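Local atomic coordinates of BugD (Bordetella pertussis Tohama I, PDB entry 2F5X), a protein that probably serves as a periplasmic solute receptor that binds aspartic acid in a pocket between its two lobes. Residues A[20-25]-A[51-56]; A[76-81]-A[240-245]. All blocks are in the same frame, centred on the assembly; numbering follows the deposited sequence.

Contact 1. Residues A[20-25]-A[51-56]; sequences NMVVPF and VVENKG. With ASP (aspartic acid), chain D.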
# COMPACT_ATOMS: atom_id res chain seq x y z
N ASN A 20 9.90 9.04 -15.29
CA ASN A 20 8.61 8.37 -15.10
C ASN A 20 8.60 7.56 -13.83
O ASN A 20 9.49 6.72 -13.63
CB ASN A 20 8.28 7.47 -16.29
CG ASN A 20 8.14 8.24 -17.59
OD1 ASN A 20 8.69 7.84 -18.63
ND2 ASN A 20 7.40 9.34 -17.55
N MSE A 21 7.60 7.81 -12.99
CA MSE A 21 7.42 7.07 -11.75
C MSE A 21 6.19 6.20 -11.90
O MSE A 21 5.07 6.70 -12.00
CB MSE A 21 7.27 8.04 -10.57
CG MSE A 21 6.57 7.44 -9.35
SE MSE A 21 6.66 8.61 -7.80
CE MSE A 21 8.36 8.31 -7.66
N VAL A 22 6.40 4.89 -11.93
CA VAL A 22 5.30 3.94 -12.09
C VAL A 22 4.68 3.61 -10.73
O VAL A 22 5.38 3.22 -9.80
CB VAL A 22 5.79 2.65 -12.79
CG1 VAL A 22 4.69 1.55 -12.82
CG2 VAL A 22 6.32 2.98 -14.21
N VAL A 23 3.36 3.78 -10.66
CA VAL A 23 2.55 3.38 -9.52
C VAL A 23 1.69 2.21 -10.01
O VAL A 23 0.87 2.39 -10.90
CB VAL A 23 1.63 4.55 -9.09
CG1 VAL A 23 0.56 4.10 -8.10
CG2 VAL A 23 2.46 5.67 -8.49
N PRO A 24 1.92 0.99 -9.50
CA PRO A 24 1.19 -0.19 -9.99
C PRO A 24 -0.30 -0.31 -9.63
O PRO A 24 -0.81 -1.42 -9.46
CB PRO A 24 1.98 -1.35 -9.38
CG PRO A 24 3.37 -0.75 -9.13
CD PRO A 24 2.97 0.61 -8.54
N PHE A 25 -0.99 0.82 -9.54
CA PHE A 25 -2.41 0.85 -9.18
C PHE A 25 -3.11 2.01 -9.84
O PHE A 25 -2.47 2.97 -10.30
CB PHE A 25 -2.57 0.98 -7.66
CG PHE A 25 -2.04 -0.20 -6.90
CD1 PHE A 25 -2.76 -1.39 -6.84
CD2 PHE A 25 -0.81 -0.13 -6.27
CE1 PHE A 25 -2.26 -2.49 -6.17
CE2 PHE A 25 -0.29 -1.23 -5.59
CZ PHE A 25 -1.02 -2.41 -5.53
N VAL A 51 6.98 12.34 -13.63
CA VAL A 51 5.68 12.06 -14.24
C VAL A 51 5.15 10.74 -13.70
O VAL A 51 5.76 9.69 -13.91
CB VAL A 51 5.76 11.96 -15.79
CG1 VAL A 51 4.39 11.65 -16.39
CG2 VAL A 51 6.33 13.25 -16.39
N VAL A 52 4.01 10.79 -13.02
CA VAL A 52 3.41 9.58 -12.45
C VAL A 52 2.66 8.81 -13.54
O VAL A 52 1.87 9.38 -14.31
CB VAL A 52 2.49 9.89 -11.24
CG1 VAL A 52 1.73 8.65 -10.79
CG2 VAL A 52 3.31 10.48 -10.09
N GLU A 53 2.93 7.50 -13.62
CA GLU A 53 2.22 6.62 -14.54
C GLU A 53 1.53 5.54 -13.74
O GLU A 53 2.15 4.90 -12.89
CB GLU A 53 3.18 6.01 -15.57
CG GLU A 53 3.88 7.05 -16.43
CD GLU A 53 4.81 6.47 -17.48
OE1 GLU A 53 5.25 5.31 -17.33
OE2 GLU A 53 5.12 7.19 -18.45
N ASN A 54 0.24 5.34 -14.01
CA ASN A 54 -0.52 4.34 -13.27
C ASN A 54 -0.66 3.07 -14.08
O ASN A 54 -1.15 3.11 -15.20
CB ASN A 54 -1.89 4.91 -12.88
CG ASN A 54 -1.77 6.10 -11.98
OD1 ASN A 54 -1.80 7.25 -12.44
ND2 ASN A 54 -1.61 5.85 -10.68
N LYS A 55 -0.19 1.96 -13.52
CA LYS A 55 -0.21 0.69 -14.26
C LYS A 55 -0.77 -0.41 -13.37
O LYS A 55 -0.03 -1.17 -12.76
CB LYS A 55 1.19 0.35 -14.78
CG LYS A 55 1.77 1.37 -15.77
CD LYS A 55 0.96 1.42 -17.08
CE LYS A 55 1.08 2.78 -17.79
NZ LYS A 55 -0.15 3.66 -17.68
N GLY A 56 -2.09 -0.46 -13.29
CA GLY A 56 -2.77 -1.41 -12.42
C GLY A 56 -2.89 -2.80 -13.02
O GLY A 56 -2.75 -2.99 -14.24
N ASP D . -2.07 0.81 -2.60
CA ASP D . -3.06 0.34 -3.62
C ASP D . -3.57 1.49 -4.48
O ASP D . -4.67 1.41 -5.06
CB ASP D . -4.24 -0.35 -2.94
CG ASP D . -3.84 -1.63 -2.26
OD1 ASP D . -4.67 -2.17 -1.49
OD2 ASP D . -2.72 -2.18 -2.45
OXT ASP D . -2.86 2.49 -4.58
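The side-chain amide of Asn54 reaches past the end of the sheet to the backbone carbonyl of Phe25, its ND2 lying 3.0 Å from Phe25 O, with the N-H...O angle bent to 150° and the donor slightly tilted from the carbonyl plane. With CG anti to its own carbonyl carbon (chi1 -62°), the amide comes nearer to residues 20-25 than the start of the side chain does. The same amide is held from helix 30-46 as well: OD1 accepts a hydrogen bond from Arg36 NH2, and ND2 gives one to Asp32 OD1. Three partners thus fix its rotation, and it ties the carbonyl of a ligand-pocket residue to the first helix. CB of Phe25 points away from residues 51-56, and one face of its ring lies under the bound aspartic acid, whose CA sits 3.4 Å above the ring plane, over the centre.

Behind this end, strands 20-23 and 51-54 pair in parallel. Met21 and Val23 each use both N and O, and the bond from Val23 N to Glu53 O is nearly straight, 2.8 Å long. Asn20 and Glu53 share a face with Val22; amide and carboxylate planes stack only 19° apart, and although Asn20 ND2 comes 3.3 Å from Glu53 OE2, the angle is too poor for a hydrogen bond. Beyond the strand, Lys55 folds back, NZ bonding to Asn54 O at 2.7 Å.

On the other face Val23 CG2 meets Val52 CG1 at 3.8 Å, beneath helix 30-46, which completes the beta-alpha-beta unit; Val22 and Pro24 pack on helix 61-68, and strand 76-81 flanks 20-23 in the sheet.

Contact 2. Residues A[76-81]-A[240-245]; sequences SILLMH and GMWAPK. With ASP (aspartic acid), chain D.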
# COMPACT_ATOMS: atom_id res chain seq x y z
N SER A 76 12.91 5.43 -15.69
CA SER A 76 11.78 4.65 -15.21
C SER A 76 12.07 4.18 -13.79
O SER A 76 13.02 3.43 -13.56
CB SER A 76 11.51 3.44 -16.10
OG SER A 76 11.28 3.85 -17.44
N ILE A 77 11.25 4.63 -12.85
CA ILE A 77 11.40 4.21 -11.46
C ILE A 77 10.07 3.71 -10.93
O ILE A 77 9.01 3.98 -11.51
CB ILE A 77 11.99 5.34 -10.57
CG1 ILE A 77 11.05 6.55 -10.50
CG2 ILE A 77 13.37 5.75 -11.09
CD1 ILE A 77 11.55 7.69 -9.59
N LEU A 78 10.14 2.94 -9.84
CA LEU A 78 8.96 2.30 -9.28
C LEU A 78 8.65 2.88 -7.91
O LEU A 78 9.55 2.99 -7.08
CB LEU A 78 9.21 0.80 -9.14
CG LEU A 78 8.11 -0.03 -8.47
CD1 LEU A 78 6.89 -0.10 -9.38
CD2 LEU A 78 8.65 -1.43 -8.14
N LEU A 79 7.40 3.26 -7.68
CA LEU A 79 6.94 3.52 -6.32
C LEU A 79 5.95 2.43 -5.98
O LEU A 79 4.88 2.33 -6.59
CB LEU A 79 6.29 4.91 -6.16
CG LEU A 79 5.85 5.13 -4.70
CD1 LEU A 79 7.05 5.51 -3.77
CD2 LEU A 79 4.74 6.14 -4.60
N MSE A 80 6.31 1.58 -5.02
CA MSE A 80 5.50 0.43 -4.68
C MSE A 80 5.54 0.20 -3.18
O MSE A 80 6.50 0.59 -2.52
CB MSE A 80 5.99 -0.80 -5.47
CG MSE A 80 5.16 -2.10 -5.29
SE MSE A 80 3.24 -1.88 -5.56
CE MSE A 80 2.70 -3.66 -4.92
N HIS A 81 4.51 -0.45 -2.66
CA HIS A 81 4.38 -0.68 -1.23
C HIS A 81 4.70 -2.12 -0.83
O HIS A 81 5.24 -2.89 -1.65
CB HIS A 81 3.00 -0.23 -0.74
CG HIS A 81 1.84 -0.95 -1.37
ND1 HIS A 81 1.78 -2.33 -1.47
CD2 HIS A 81 0.68 -0.48 -1.88
CE1 HIS A 81 0.62 -2.67 -2.02
NE2 HIS A 81 -0.06 -1.57 -2.28
N GLY A 240 8.36 1.84 -0.88
CA GLY A 240 9.75 1.99 -1.31
C GLY A 240 9.83 2.55 -2.72
O GLY A 240 8.85 2.59 -3.45
N MSE A 241 11.03 2.99 -3.09
CA MSE A 241 11.30 3.46 -4.44
C MSE A 241 12.47 2.64 -4.98
O MSE A 241 13.46 2.46 -4.28
CB MSE A 241 11.63 4.95 -4.43
CG MSE A 241 12.00 5.50 -5.80
SE MSE A 241 12.35 7.39 -5.69
CE MSE A 241 10.63 7.95 -5.37
N TRP A 242 12.33 2.14 -6.20
CA TRP A 242 13.35 1.30 -6.84
C TRP A 242 13.62 1.76 -8.27
O TRP A 242 12.75 2.32 -8.93
CB TRP A 242 12.84 -0.13 -6.94
CG TRP A 242 12.66 -0.95 -5.68
CD1 TRP A 242 13.54 -1.86 -5.15
CD2 TRP A 242 11.49 -1.02 -4.85
NE1 TRP A 242 13.00 -2.47 -4.05
CE2 TRP A 242 11.74 -1.98 -3.84
CE3 TRP A 242 10.25 -0.36 -4.86
CZ2 TRP A 242 10.81 -2.29 -2.84
CZ3 TRP A 242 9.31 -0.68 -3.87
CH2 TRP A 242 9.60 -1.63 -2.87
N ALA A 243 14.83 1.46 -8.76
CA ALA A 243 15.18 1.59 -10.17
C ALA A 243 15.46 0.18 -10.72
O ALA A 243 15.72 -0.73 -9.93
CB ALA A 243 16.41 2.49 -10.34
N PRO A 244 15.44 -0.04 -12.03
CA PRO A 244 15.75 -1.37 -12.56
C PRO A 244 17.18 -1.79 -12.26
O PRO A 244 18.06 -0.92 -12.17
CB PRO A 244 15.57 -1.21 -14.08
CG PRO A 244 14.68 -0.00 -14.22
CD PRO A 244 15.10 0.92 -13.11
N LYS A 245 17.42 -3.09 -12.11
CA LYS A 245 18.78 -3.62 -11.98
C LYS A 245 19.69 -3.05 -13.06
O LYS A 245 19.31 -3.00 -14.24
CB LYS A 245 18.79 -5.15 -12.07
CG LYS A 245 20.19 -5.75 -11.93
CD LYS A 245 20.15 -7.27 -12.08
CE LYS A 245 21.56 -7.83 -12.28
NZ LYS A 245 22.48 -7.56 -11.14
N ASP D . -2.07 0.81 -2.60
CA ASP D . -3.06 0.34 -3.62
C ASP D . -3.57 1.49 -4.48
O ASP D . -4.67 1.41 -5.06
CB ASP D . -4.24 -0.35 -2.94
CG ASP D . -3.84 -1.63 -2.26
OD1 ASP D . -4.67 -2.17 -1.49
OD2 ASP D . -2.72 -2.18 -2.45
OXT ASP D . -2.86 2.49 -4.58
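Trp242 lies beside Leu78, both side chains pointing the same way, and its six-membered ring makes the densest part of this antiparallel pairing. Leu78 CD2 comes obliquely to within 3.8 Å of Trp242 CE3, while CZ3 takes CB of Met80 at 3.7 Å and has Met80 O at the ring edge. CG of Trp242 is anti to the carbonyl carbon (chi1 -68°), and with chi2 at -98° the six-membered ring lies close to Gly240. Phe84 stacks on the indole. Backbone bonds join Leu78 with Trp242 and Met80 with Gly240 in both directions; that from Met80 N to Gly240 O is the longest, at 3.2 Å.

On the face of Leu79 and Met241 the packing across the strands is thinner: Ile77 CD1 reaches Met241 SE at 4.0 Å. From Ile77 back to Ser76 no backbone hydrogen bond joins the two segments; Pro244 CD still touches Ser76 O, but Ser76 is partly exposed and Lys245, beyond the strand, is exposed.

At the opposite end His81 leaves the pair. Its ND1 caps Gly83 N, which orients the ring, and NE2 donates to OD2 of the aspartic acid at 2.7 Å, an arrangement typical of periplasmic binding proteins, whose ligands are held by residues at strand ends and helix starts.

How the contacts relate
Contacts 1 and 2 belong to one mixed sheet, their centres about 10 Å apart on the same side of the chain's centre. Strands 19-23 and 76-81 are neighbours, giving the order 50-54, 19-23, 76-81, 236-244: three parallel strands and an antiparallel fourth. Val22 N to Ile77 O and Asn20 O to Ile77 N, probable hydrogen bonds, join the two contacts directly. In sequence, contact 1 closes before contact 2 opens, and strand 236-244 returns from far along the chain to pair with 76-81 and also with 102-117, so it lies inside the sheet. Both contacts end at the aspartic acid pocket, where the rings of Phe25 and His81 meet, so the sheet sets two ligand-contacting residues side by side.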